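Local coordinates for VAO-type flavoprotein oxidase VAO615 (Myceliophthora thermophila, PDB 6F73), which probably works as a secreted flavoprotein oxidase, carrying bicovalently bound FAD that reacts rapidly with molecular oxygen once reduced, although its substrate is still unknown, at residues H237-S242 / G337-Y342; Y244-D249 / F453-K458; R416-S421 / G472-A477. All coordinates share one frame; numbering follows the deposited sequence.

How the contacts relate
All three contacts are largely buried, though each includes partly exposed residues (Gly337, Lys458 and Arg420 among them), and lie on the same side of the chain's centre, their centres 10 to 14 Å apart. Contacts 1 and 3 reach the same seven-stranded antiparallel sheet: contact 3 pairs two of its strands, including the outermost strand 412-419, while contact 1 joins strand 339-344 to a turn beside the flavin. Contact 2 pairs two loops. Chemistry follows place. Contact 3 is built on backbone bonds, contact 1 on two serine hydroxyls, and contact 2 has no hydrogen bond between its segments. Ser242 of contact 1 touches the 453-458 loop of contact 2, and Leu475 of contact 3 packs on His237.

Contact 1 (H237-S242 / G337-Y342); sequences HSILSS and GNSFTY. With FAD (flavin-adenine dinucleotide), chain E.
Ile239 and Ser339 meet where a type I turn, Ser238 to Ser241, lies against the start of strand 339-344 in the seven-stranded antiparallel sheet, probably part of the substrate-binding domain. Following Ser339 outward, CB lies 3.6 Å from Ile239 O and farther from Ser242 OG; OG, held between the backbone N and the carbonyl carbon (chi1 67°), then donates to Ile239 O at 2.7 Å, in the carbonyl plane on a lone pair. Ile239 CG2 approaches Thr341 OG1, the two side chains crossing at about a right angle; that hydroxyl bonds Asp451. The second bond runs the other way: Ser242 OG donates to Asn338 O at 2.8 Å, from 42° out of the carbonyl plane, and also bonds Ser454 N. Gly337, in the Schellman motif ending helix 316-335, brings CA close to Ser242 O. A capping box of Ser238 and Ser241 shapes the turn, with Leu240 N bonded to Ser238 OG and Ser238 N weakly to Ser241 OG. Just before the turn, His237 reaches the cofactor: its N donates to FAD O2 at 3.1 Å, and FAD N3 lies over one face of the imidazole, offset toward the rim and 3.0 Å from His237 NE2.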
loop_
_atom_site.group_PDB
_atom_site.type_symbol
_atom_site.label_atom_id
_atom_site.label_comp_id
_atom_site.label_asym_id
_atom_site.label_seq_id
_atom_site.Cartn_x
_atom_site.Cartn_y
_atom_site.Cartn_z
ATOM N N HIS A 237 -6.172 2.184 -4.236
ATOM C CA HIS A 237 -6.477 2.804 -5.529
ATOM C C HIS A 237 -5.817 2.040 -6.661
ATOM O O HIS A 237 -4.888 1.261 -6.460
ATOM C CB HIS A 237 -6.140 4.304 -5.578
ATOM C CG HIS A 237 -4.679 4.623 -5.632
ATOM N ND1 HIS A 237 -3.981 4.739 -6.816
ATOM C CD2 HIS A 237 -3.795 4.905 -4.645
ATOM C CE1 HIS A 237 -2.726 5.062 -6.550
ATOM N NE2 HIS A 237 -2.589 5.175 -5.240
ATOM N N SER A 238 -6.337 2.281 -7.853
ATOM C CA SER A 238 -6.045 1.493 -9.037
ATOM C C SER A 238 -6.331 2.362 -10.248
ATOM O O SER A 238 -7.153 3.269 -10.164
ATOM C CB SER A 238 -6.972 0.274 -9.063
ATOM O OG SER A 238 -6.830 -0.490 -10.250
ATOM N N ILE A 239 -5.670 2.073 -11.366
ATOM C CA ILE A 239 -5.968 2.741 -12.654
ATOM C C ILE A 239 -7.361 2.364 -13.192
ATOM O O ILE A 239 -7.908 3.054 -14.059
ATOM C CB ILE A 239 -4.875 2.478 -13.733
ATOM C CG1 ILE A 239 -4.778 0.985 -14.101
ATOM C CG2 ILE A 239 -3.525 2.992 -13.247
ATOM C CD1 ILE A 239 -3.742 0.652 -15.155
ATOM N N LEU A 240 -7.905 1.255 -12.688
ATOM C CA LEU A 240 -9.288 0.870 -12.947
ATOM C C LEU A 240 -10.311 1.446 -11.956
ATOM O O LEU A 240 -11.498 1.127 -12.064
ATOM C CB LEU A 240 -9.404 -0.659 -12.978
ATOM C CG LEU A 240 -8.703 -1.354 -14.133
ATOM C CD1 LEU A 240 -8.829 -2.864 -13.935
ATOM C CD2 LEU A 240 -9.257 -0.902 -15.492
ATOM N N SER A 241 -9.890 2.313 -11.029
ATOM C CA SER A 241 -10.811 2.877 -10.031
ATOM C C SER A 241 -11.921 3.747 -10.613
ATOM O O SER A 241 -13.048 3.702 -10.125
ATOM C CB SER A 241 -10.064 3.648 -8.942
ATOM O OG SER A 241 -9.452 2.745 -8.034
ATOM N N SER A 242 -11.619 4.518 -11.655
ATOM C CA SER A 242 -12.644 5.314 -12.317
ATOM C C SER A 242 -13.746 4.454 -12.932
ATOM O O SER A 242 -14.880 4.905 -13.041
ATOM C CB SER A 242 -12.032 6.211 -13.386
ATOM O OG SER A 242 -11.218 7.204 -12.782
ATOM N N GLY A 337 -14.957 6.830 -16.932
ATOM C CA GLY A 337 -14.361 5.568 -16.496
ATOM C C GLY A 337 -12.856 5.471 -16.698
ATOM O O GLY A 337 -12.264 4.399 -16.473
ATOM N N ASN A 338 -12.237 6.590 -17.065
ATOM C CA ASN A 338 -10.836 6.626 -17.468
ATOM C C ASN A 338 -9.969 7.226 -16.358
ATOM O O ASN A 338 -10.486 7.800 -15.405
ATOM C CB ASN A 338 -10.706 7.463 -18.744
ATOM C CG ASN A 338 -11.729 7.093 -19.794
ATOM O OD1 ASN A 338 -11.656 6.020 -20.379
ATOM N ND2 ASN A 338 -12.709 7.969 -20.017
ATOM N N SER A 339 -8.648 7.104 -16.496
ATOM C CA SER A 339 -7.717 7.631 -15.491
ATOM C C SER A 339 -6.351 7.983 -16.056
ATOM O O SER A 339 -5.933 7.449 -17.086
ATOM C CB SER A 339 -7.528 6.628 -14.349
ATOM O OG SER A 339 -6.859 5.463 -14.799
ATOM N N PHE A 340 -5.681 8.901 -15.364
ATOM C CA PHE A 340 -4.285 9.226 -15.603
ATOM C C PHE A 340 -3.496 8.939 -14.332
ATOM O O PHE A 340 -3.916 9.295 -13.239
ATOM C CB PHE A 340 -4.123 10.708 -15.957
ATOM C CG PHE A 340 -4.312 11.025 -17.413
ATOM C CD1 PHE A 340 -3.449 10.497 -18.373
ATOM C CD2 PHE A 340 -5.324 11.894 -17.831
ATOM C CE1 PHE A 340 -3.609 10.811 -19.718
ATOM C CE2 PHE A 340 -5.481 12.222 -19.174
ATOM C CZ PHE A 340 -4.618 11.680 -20.116
ATOM N N THR A 341 -2.359 8.272 -14.494
ATOM C CA THR A 341 -1.331 8.210 -13.467
ATOM C C THR A 341 -0.153 8.991 -14.047
ATOM O O THR A 341 0.301 8.706 -15.148
ATOM C CB THR A 341 -0.955 6.754 -13.129
ATOM O OG1 THR A 341 -2.101 6.083 -12.590
ATOM C CG2 THR A 341 0.208 6.680 -12.117
ATOM N N TYR A 342 0.327 9.991 -13.320
ATOM C CA TYR A 342 1.330 10.890 -13.871
ATOM C C TYR A 342 2.390 11.296 -12.864
ATOM O O TYR A 342 2.178 11.215 -11.654
ATOM C CB TYR A 342 0.660 12.121 -14.494
ATOM C CG TYR A 342 -0.248 12.904 -13.566
ATOM C CD1 TYR A 342 -1.538 12.449 -13.263
ATOM C CD2 TYR A 342 0.168 14.118 -13.018
ATOM C CE1 TYR A 342 -2.371 13.174 -12.428
ATOM C CE2 TYR A 342 -0.659 14.845 -12.178
ATOM C CZ TYR A 342 -1.930 14.374 -11.889
ATOM O OH TYR A 342 -2.755 15.089 -11.052
HETATM P PA FAD E . 2.415 -5.618 4.217
HETATM O O1A FAD E . 3.479 -4.663 4.695
HETATM O O2A FAD E . 2.746 -7.087 4.241
HETATM O O5B FAD E . 1.102 -5.340 5.099
HETATM C C5B FAD E . 0.494 -4.054 5.135
HETATM C C4B FAD E . -0.412 -3.900 6.347
HETATM O O4B FAD E . -1.529 -4.768 6.178
HETATM C C3B FAD E . 0.248 -4.286 7.660
HETATM O O3B FAD E . -0.252 -3.482 8.733
HETATM C C2B FAD E . -0.164 -5.724 7.866
HETATM O O2B FAD E . -0.210 -6.080 9.247
HETATM C C1B FAD E . -1.537 -5.737 7.226
HETATM N N9A FAD E . -1.877 -7.070 6.692
HETATM C C8A FAD E . -1.361 -7.656 5.599
HETATM N N7A FAD E . -1.907 -8.877 5.412
HETATM C C5A FAD E . -2.784 -9.077 6.400
HETATM C C6A FAD E . -3.700 -10.156 6.795
HETATM N N6A FAD E . -3.762 -11.281 6.052
HETATM N N1A FAD E . -4.458 -9.972 7.908
HETATM C C2A FAD E . -4.385 -8.838 8.643
HETATM N N3A FAD E . -3.570 -7.816 8.333
HETATM C C4A FAD E . -2.767 -7.879 7.243
HETATM N N1 FAD E . -1.220 1.541 -2.848
HETATM C C2 FAD E . -2.179 2.039 -3.663
HETATM O O2 FAD E . -3.303 2.266 -3.175
HETATM N N3 FAD E . -1.958 2.278 -4.970
HETATM C C4 FAD E . -0.779 2.048 -5.561
HETATM O O4 FAD E . -0.639 2.290 -6.777
HETATM C C4X FAD E . 0.332 1.500 -4.738
HETATM N N5 FAD E . 1.556 1.235 -5.240
HETATM C C5X FAD E . 2.551 0.737 -4.459
HETATM C C6 FAD E . 3.811 0.466 -5.017
HETATM C C7 FAD E . 4.851 -0.050 -4.217
HETATM C C7M FAD E . 6.199 -0.308 -4.860
HETATM C C8 FAD E . 4.594 -0.303 -2.752
HETATM C C8M FAD E . 5.540 -0.943 -1.740
HETATM C C9 FAD E . 3.337 -0.046 -2.224
HETATM C C9A FAD E . 2.301 0.471 -3.001
HETATM N N10 FAD E . 1.013 0.723 -2.458
HETATM C C10 FAD E . 0.023 1.258 -3.305
HETATM C "C1'" FAD E . 0.706 0.573 -1.027
HETATM C "C2'" FAD E . 0.105 -0.684 -0.480
HETATM O "O2'" FAD E . -1.276 -0.623 -0.831
HETATM C "C3'" FAD E . 0.284 -0.646 1.038
HETATM O "O3'" FAD E . 1.668 -0.533 1.415
HETATM C "C4'" FAD E . -0.327 -1.862 1.717
HETATM O "O4'" FAD E . -0.595 -1.544 3.089
HETATM C "C5'" FAD E . 0.623 -3.038 1.653
HETATM O "O5'" FAD E . -0.099 -4.256 1.687
HETATM P P FAD E . 0.726 -5.621 1.829
HETATM O O1P FAD E . 1.194 -5.942 0.432
HETATM O O2P FAD E . -0.151 -6.594 2.573
HETATM O O3P FAD E . 2.032 -5.210 2.695
#

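Contact 2 (Y244-D249 / F453-K458); sequences YGVAAD and FSVADK
With chi1 at -63°, Val455 sets CG1 anti to its carbonyl carbon, where it meets both Gly245 CA, 3.9 Å away, and Val246 CG2. In Lys458, CG anti to the carbonyl carbon and an extended chain bring CD to 3.6 Å from Gly245 N; the bend at chi4 (60°) then turns NZ back to its own loop. There NZ donates to Ser454 O at 2.9 Å, from above the carbonyl plane, so the lysine folds back across its loop while its aliphatic part covers the backbone of Gly245. CE continues past Tyr244 N. Val246 CG2 is 4.0 Å from Val455 CG1 and CG2, an apolar patch that Leu465 extends. The contact thus packs the loop after helix 241-244, within the FAD-binding PCMH-type region, on the loop after strand 448-452 of the seven-stranded sheet. Gly245 has positive phi, and a CB modelled on it would run into Asp249 OD2. That oxygen instead accepts from Val246 N at 2.9 Å, met from above the carboxylate plane. Asp249 OD1 forms a salt bridge with Arg470, whose NH1 also bonds Val455 O; one guanidinium thus connects both loops. Between the segments, methyl and methylene groups pack on each other and on the backbone of Tyr244 and Gly245 without a hydrogen bond, which implies that the polar groups are held by partners other than the facing segment, Arg470 among them.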
loop_
_atom_site.group_PDB
_atom_site.type_symbol
_atom_site.label_atom_id
_atom_site.label_comp_id
_atom_site.label_asym_id
_atom_site.label_seq_id
_atom_site.Cartn_x
_atom_site.Cartn_y
_atom_site.Cartn_z
ATOM N N TYR A 244 -14.393 1.013 -11.734
ATOM C CA TYR A 244 -14.921 0.001 -10.794
ATOM C C TYR A 244 -14.850 0.362 -9.305
ATOM O O TYR A 244 -15.199 -0.456 -8.449
ATOM C CB TYR A 244 -14.183 -1.328 -11.012
ATOM C CG TYR A 244 -14.193 -1.812 -12.450
ATOM C CD1 TYR A 244 -15.391 -1.923 -13.164
ATOM C CD2 TYR A 244 -13.004 -2.163 -13.100
ATOM C CE1 TYR A 244 -15.405 -2.356 -14.482
ATOM C CE2 TYR A 244 -13.009 -2.606 -14.416
ATOM C CZ TYR A 244 -14.208 -2.702 -15.107
ATOM O OH TYR A 244 -14.216 -3.128 -16.420
ATOM N N GLY A 245 -14.407 1.578 -8.999
ATOM C CA GLY A 245 -14.237 2.027 -7.625
ATOM C C GLY A 245 -12.941 1.582 -6.970
ATOM O O GLY A 245 -12.060 1.005 -7.599
ATOM N N VAL A 246 -12.856 1.861 -5.677
ATOM C CA VAL A 246 -11.693 1.546 -4.861
ATOM C C VAL A 246 -11.691 0.019 -4.644
ATOM O O VAL A 246 -12.736 -0.628 -4.784
ATOM C CB VAL A 246 -11.761 2.396 -3.564
ATOM C CG1 VAL A 246 -10.714 2.001 -2.552
ATOM C CG2 VAL A 246 -11.599 3.872 -3.899
ATOM N N ALA A 247 -10.531 -0.572 -4.367
ATOM C CA ALA A 247 -10.457 -2.028 -4.172
ATOM C C ALA A 247 -11.407 -2.504 -3.061
ATOM O O ALA A 247 -12.101 -3.511 -3.223
ATOM C CB ALA A 247 -9.038 -2.469 -3.873
ATOM N N ALA A 248 -11.448 -1.749 -1.962
ATOM C CA ALA A 248 -12.385 -1.995 -0.862
ATOM C C ALA A 248 -13.851 -2.069 -1.311
ATOM O O ALA A 248 -14.611 -2.880 -0.777
ATOM C CB ALA A 248 -12.218 -0.948 0.233
ATOM N N ASP A 249 -14.225 -1.246 -2.296
ATOM C CA ASP A 249 -15.571 -1.262 -2.873
ATOM C C ASP A 249 -15.927 -2.594 -3.542
ATOM O O ASP A 249 -17.110 -2.918 -3.662
ATOM C CB ASP A 249 -15.749 -0.156 -3.937
ATOM C CG ASP A 249 -15.670 1.258 -3.371
ATOM O OD1 ASP A 249 -16.005 1.468 -2.180
ATOM O OD2 ASP A 249 -15.313 2.177 -4.154
ATOM N N PHE A 453 -8.831 9.815 -10.363
ATOM C CA PHE A 453 -9.952 8.893 -10.260
ATOM C C PHE A 453 -11.258 9.631 -9.981
ATOM O O PHE A 453 -11.251 10.747 -9.445
ATOM C CB PHE A 453 -9.687 7.895 -9.127
ATOM C CG PHE A 453 -9.442 8.555 -7.805
ATOM C CD1 PHE A 453 -10.499 8.879 -6.968
ATOM C CD2 PHE A 453 -8.160 8.893 -7.418
ATOM C CE1 PHE A 453 -10.281 9.511 -5.758
ATOM C CE2 PHE A 453 -7.930 9.526 -6.206
ATOM C CZ PHE A 453 -8.996 9.829 -5.372
ATOM N N SER A 454 -12.363 8.999 -10.361
ATOM C CA SER A 454 -13.685 9.360 -9.869
ATOM C C SER A 454 -14.314 8.077 -9.358
ATOM O O SER A 454 -14.594 7.176 -10.151
ATOM C CB SER A 454 -14.553 9.951 -10.973
ATOM O OG SER A 454 -15.894 10.109 -10.531
ATOM N N VAL A 455 -14.529 8.000 -8.042
ATOM C CA VAL A 455 -15.107 6.812 -7.388
ATOM C C VAL A 455 -16.411 7.115 -6.641
ATOM O O VAL A 455 -16.805 6.378 -5.724
ATOM C CB VAL A 455 -14.087 6.134 -6.438
ATOM C CG1 VAL A 455 -12.885 5.626 -7.230
ATOM C CG2 VAL A 455 -13.643 7.066 -5.311
ATOM N N ALA A 456 -17.074 8.199 -7.042
ATOM C CA ALA A 456 -18.408 8.526 -6.564
ATOM C C ALA A 456 -19.417 7.844 -7.474
ATOM O O ALA A 456 -19.084 7.425 -8.585
ATOM C CB ALA A 456 -18.621 10.035 -6.588
ATOM N N ASP A 457 -20.648 7.734 -6.996
ATOM C CA ASP A 457 -21.794 7.330 -7.834
ATOM C C ASP A 457 -21.679 5.926 -8.467
ATOM O O ASP A 457 -22.208 5.695 -9.552
ATOM C CB ASP A 457 -22.059 8.385 -8.928
ATOM C CG ASP A 457 -22.168 9.805 -8.369
ATOM O OD1 ASP A 457 -22.937 10.012 -7.400
ATOM O OD2 ASP A 457 -21.493 10.720 -8.903
ATOM N N LYS A 458 -20.990 5.006 -7.795
ATOM C CA LYS A 458 -20.889 3.613 -8.231
ATOM C C LYS A 458 -21.479 2.703 -7.166
ATOM O O LYS A 458 -21.448 3.053 -5.986
ATOM C CB LYS A 458 -19.435 3.221 -8.440
ATOM C CG LYS A 458 -18.823 3.744 -9.721
ATOM C CD LYS A 458 -17.314 3.642 -9.633
ATOM C CE LYS A 458 -16.623 4.282 -10.812
ATOM N NZ LYS A 458 -16.929 5.728 -10.941
#

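Contact 3 (R416-S421 / G472-A477)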
loop_
_atom_site.group_PDB
_atom_site.type_symbol
_atom_site.label_atom_id
_atom_site.label_comp_id
_atom_site.label_asym_id
_atom_site.label_seq_id
_atom_site.Cartn_x
_atom_site.Cartn_y
_atom_site.Cartn_z
ATOM N N ARG A 416 -1.798 12.857 -0.204
ATOM C CA ARG A 416 -2.982 13.641 0.005
ATOM C C ARG A 416 -4.040 13.229 -1.008
ATOM O O ARG A 416 -3.736 13.074 -2.190
ATOM C CB ARG A 416 -2.621 15.114 -0.123
ATOM C CG ARG A 416 -3.647 16.065 0.439
ATOM C CD ARG A 416 -3.717 16.081 1.961
ATOM N NE ARG A 416 -4.889 16.860 2.372
ATOM C CZ ARG A 416 -5.454 16.870 3.579
ATOM N NH1 ARG A 416 -4.973 16.135 4.585
ATOM N NH2 ARG A 416 -6.524 17.642 3.780
ATOM N N ILE A 417 -5.258 13.005 -0.521
ATOM C CA ILE A 417 -6.429 12.821 -1.365
ATOM C C ILE A 417 -7.034 14.218 -1.515
ATOM O O ILE A 417 -7.468 14.823 -0.528
ATOM C CB ILE A 417 -7.451 11.840 -0.739
ATOM C CG1 ILE A 417 -6.856 10.432 -0.642
ATOM C CG2 ILE A 417 -8.755 11.812 -1.550
ATOM C CD1 ILE A 417 -7.555 9.543 0.373
ATOM N N ILE A 418 -7.055 14.716 -2.749
ATOM C CA ILE A 418 -7.424 16.096 -3.038
ATOM C C ILE A 418 -8.829 16.121 -3.633
ATOM O O ILE A 418 -9.052 15.467 -4.653
ATOM C CB ILE A 418 -6.423 16.728 -4.021
ATOM C CG1 ILE A 418 -5.001 16.609 -3.434
ATOM C CG2 ILE A 418 -6.821 18.175 -4.309
ATOM C CD1 ILE A 418 -3.901 17.262 -4.243
ATOM N N PRO A 419 -9.775 16.855 -2.995
ATOM C CA PRO A 419 -11.137 16.978 -3.531
ATOM C C PRO A 419 -11.214 17.600 -4.926
ATOM O O PRO A 419 -10.479 18.529 -5.227
ATOM C CB PRO A 419 -11.850 17.881 -2.515
ATOM C CG PRO A 419 -11.066 17.791 -1.251
ATOM C CD PRO A 419 -9.667 17.419 -1.634
ATOM N N ARG A 420 -12.114 17.083 -5.757
ATOM C CA ARG A 420 -12.404 17.648 -7.074
ATOM C C ARG A 420 -12.712 19.127 -6.967
ATOM O O ARG A 420 -12.223 19.897 -7.782
ATOM C CB ARG A 420 -13.590 16.931 -7.728
ATOM C CG ARG A 420 -13.978 17.482 -9.092
ATOM C CD ARG A 420 -15.185 16.766 -9.700
ATOM N NE ARG A 420 -14.803 15.464 -10.236
ATOM C CZ ARG A 420 -15.442 14.784 -11.192
ATOM N NH1 ARG A 420 -16.560 15.237 -11.760
ATOM N NH2 ARG A 420 -14.942 13.613 -11.574
ATOM N N SER A 421 -13.502 19.518 -5.968
ATOM C CA SER A 421 -13.948 20.914 -5.803
ATOM C C SER A 421 -12.802 21.919 -5.653
ATOM O O SER A 421 -12.912 23.063 -6.108
ATOM C CB SER A 421 -14.912 21.033 -4.617
ATOM O OG SER A 421 -14.346 20.472 -3.450
ATOM N N GLY A 472 -12.944 12.957 -3.774
ATOM C CA GLY A 472 -11.578 13.010 -4.279
ATOM C C GLY A 472 -11.445 12.904 -5.782
ATOM O O GLY A 472 -12.269 12.284 -6.452
ATOM N N MET A 473 -10.401 13.538 -6.302
ATOM C CA MET A 473 -10.054 13.452 -7.718
ATOM C C MET A 473 -8.592 13.068 -7.937
ATOM O O MET A 473 -8.309 12.307 -8.858
ATOM C CB MET A 473 -10.375 14.759 -8.427
ATOM C CG MET A 473 -9.849 14.822 -9.855
ATOM S SD MET A 473 -10.619 16.139 -10.812
ATOM C CE MET A 473 -11.944 15.189 -11.504
ATOM N N LEU A 474 -7.681 13.633 -7.138
ATOM C CA LEU A 474 -6.270 13.304 -7.185
ATOM C C LEU A 474 -5.835 12.643 -5.888
ATOM O O LEU A 474 -6.286 13.032 -4.808
ATOM C CB LEU A 474 -5.435 14.571 -7.357
ATOM C CG LEU A 474 -5.845 15.520 -8.485
ATOM C CD1 LEU A 474 -5.000 16.779 -8.433
ATOM C CD2 LEU A 474 -5.730 14.805 -9.826
ATOM N N LEU A 475 -4.965 11.643 -6.008
ATOM C CA LEU A 475 -4.204 11.114 -4.889
ATOM C C LEU A 475 -2.729 11.241 -5.247
ATOM O O LEU A 475 -2.227 10.505 -6.101
ATOM C CB LEU A 475 -4.575 9.656 -4.607
ATOM C CG LEU A 475 -3.794 8.908 -3.514
ATOM C CD1 LEU A 475 -3.520 9.758 -2.281
ATOM C CD2 LEU A 475 -4.523 7.634 -3.121
ATOM N N CYS A 476 -2.046 12.183 -4.603
ATOM C CA CYS A 476 -0.646 12.488 -4.916
ATOM C C CYS A 476 0.271 12.068 -3.774
ATOM O O CYS A 476 -0.044 12.295 -2.608
ATOM C CB CYS A 476 -0.498 13.969 -5.244
ATOM S SG CYS A 476 -1.371 14.381 -6.778
ATOM N N ALA A 477 1.400 11.455 -4.129
ATOM C CA ALA A 477 2.283 10.813 -3.166
ATOM C C ALA A 477 3.718 11.323 -3.293
ATOM O O ALA A 477 4.573 10.647 -3.892
ATOM C CB ALA A 477 2.231 9.305 -3.355
HETATM O O HOH W 1 -13.222 13.088 -8.915
#
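Ile418 and Leu474 face each other as a hydrogen-bonded pair in an antiparallel arrangement, the short strand axes 4.5 Å apart at an angle of 145°. Ile418 N donates to Leu474 O at 2.8 Å, nearly along the C=O axis and almost straight at the hydrogen (177°). Ile418 O receives Met473 N at 2.9 Å and, weakly, Leu474 N. Arg416 and Cys476 exchange a reciprocal pair of backbone bonds. On the face carrying Ile417 and Leu475, Ile417 CG1 packs 3.8 Å from Leu475 CD1, which also lies against Arg416 O. Ile417 CG2 lies 4.1 Å from Gly472 CA, where a modelled CB would clash with it.

Beyond the last bridge, Arg420 and Met473 cross at a slant. CG of Met473 is anti to its backbone N (chi1 171°), and the bend at chi3 carries CE obliquely to the guanidinium, a tight and perhaps slightly strained contact at 3.1 Å from Arg420 NE. Water 1 accepts from Arg420 NE and donates to Gly472 O at 2.8 Å, linking the arginine to the residue just before the bulge. NH2 of the same group forms a salt bridge with Asp335, at the end of helix 316-335. Replacing Arg420 with a leucine would probably leave Asp335 without this charged mate and deprive the water of its NE donor.

In the next shell, Pro331 of helix 316-335 touches both Arg420 and Met473, Trp469 covers Ile417 and Leu475, and Phe436 packs on Ile418 and Cys476. The Cys450-Cys476 disulfide ties strand 472-480 to the neighbouring strand 448-452. Met473 and Leu474 both facing Ile418 define a classic beta bulge, here at the edge of the seven-stranded antiparallel sheet.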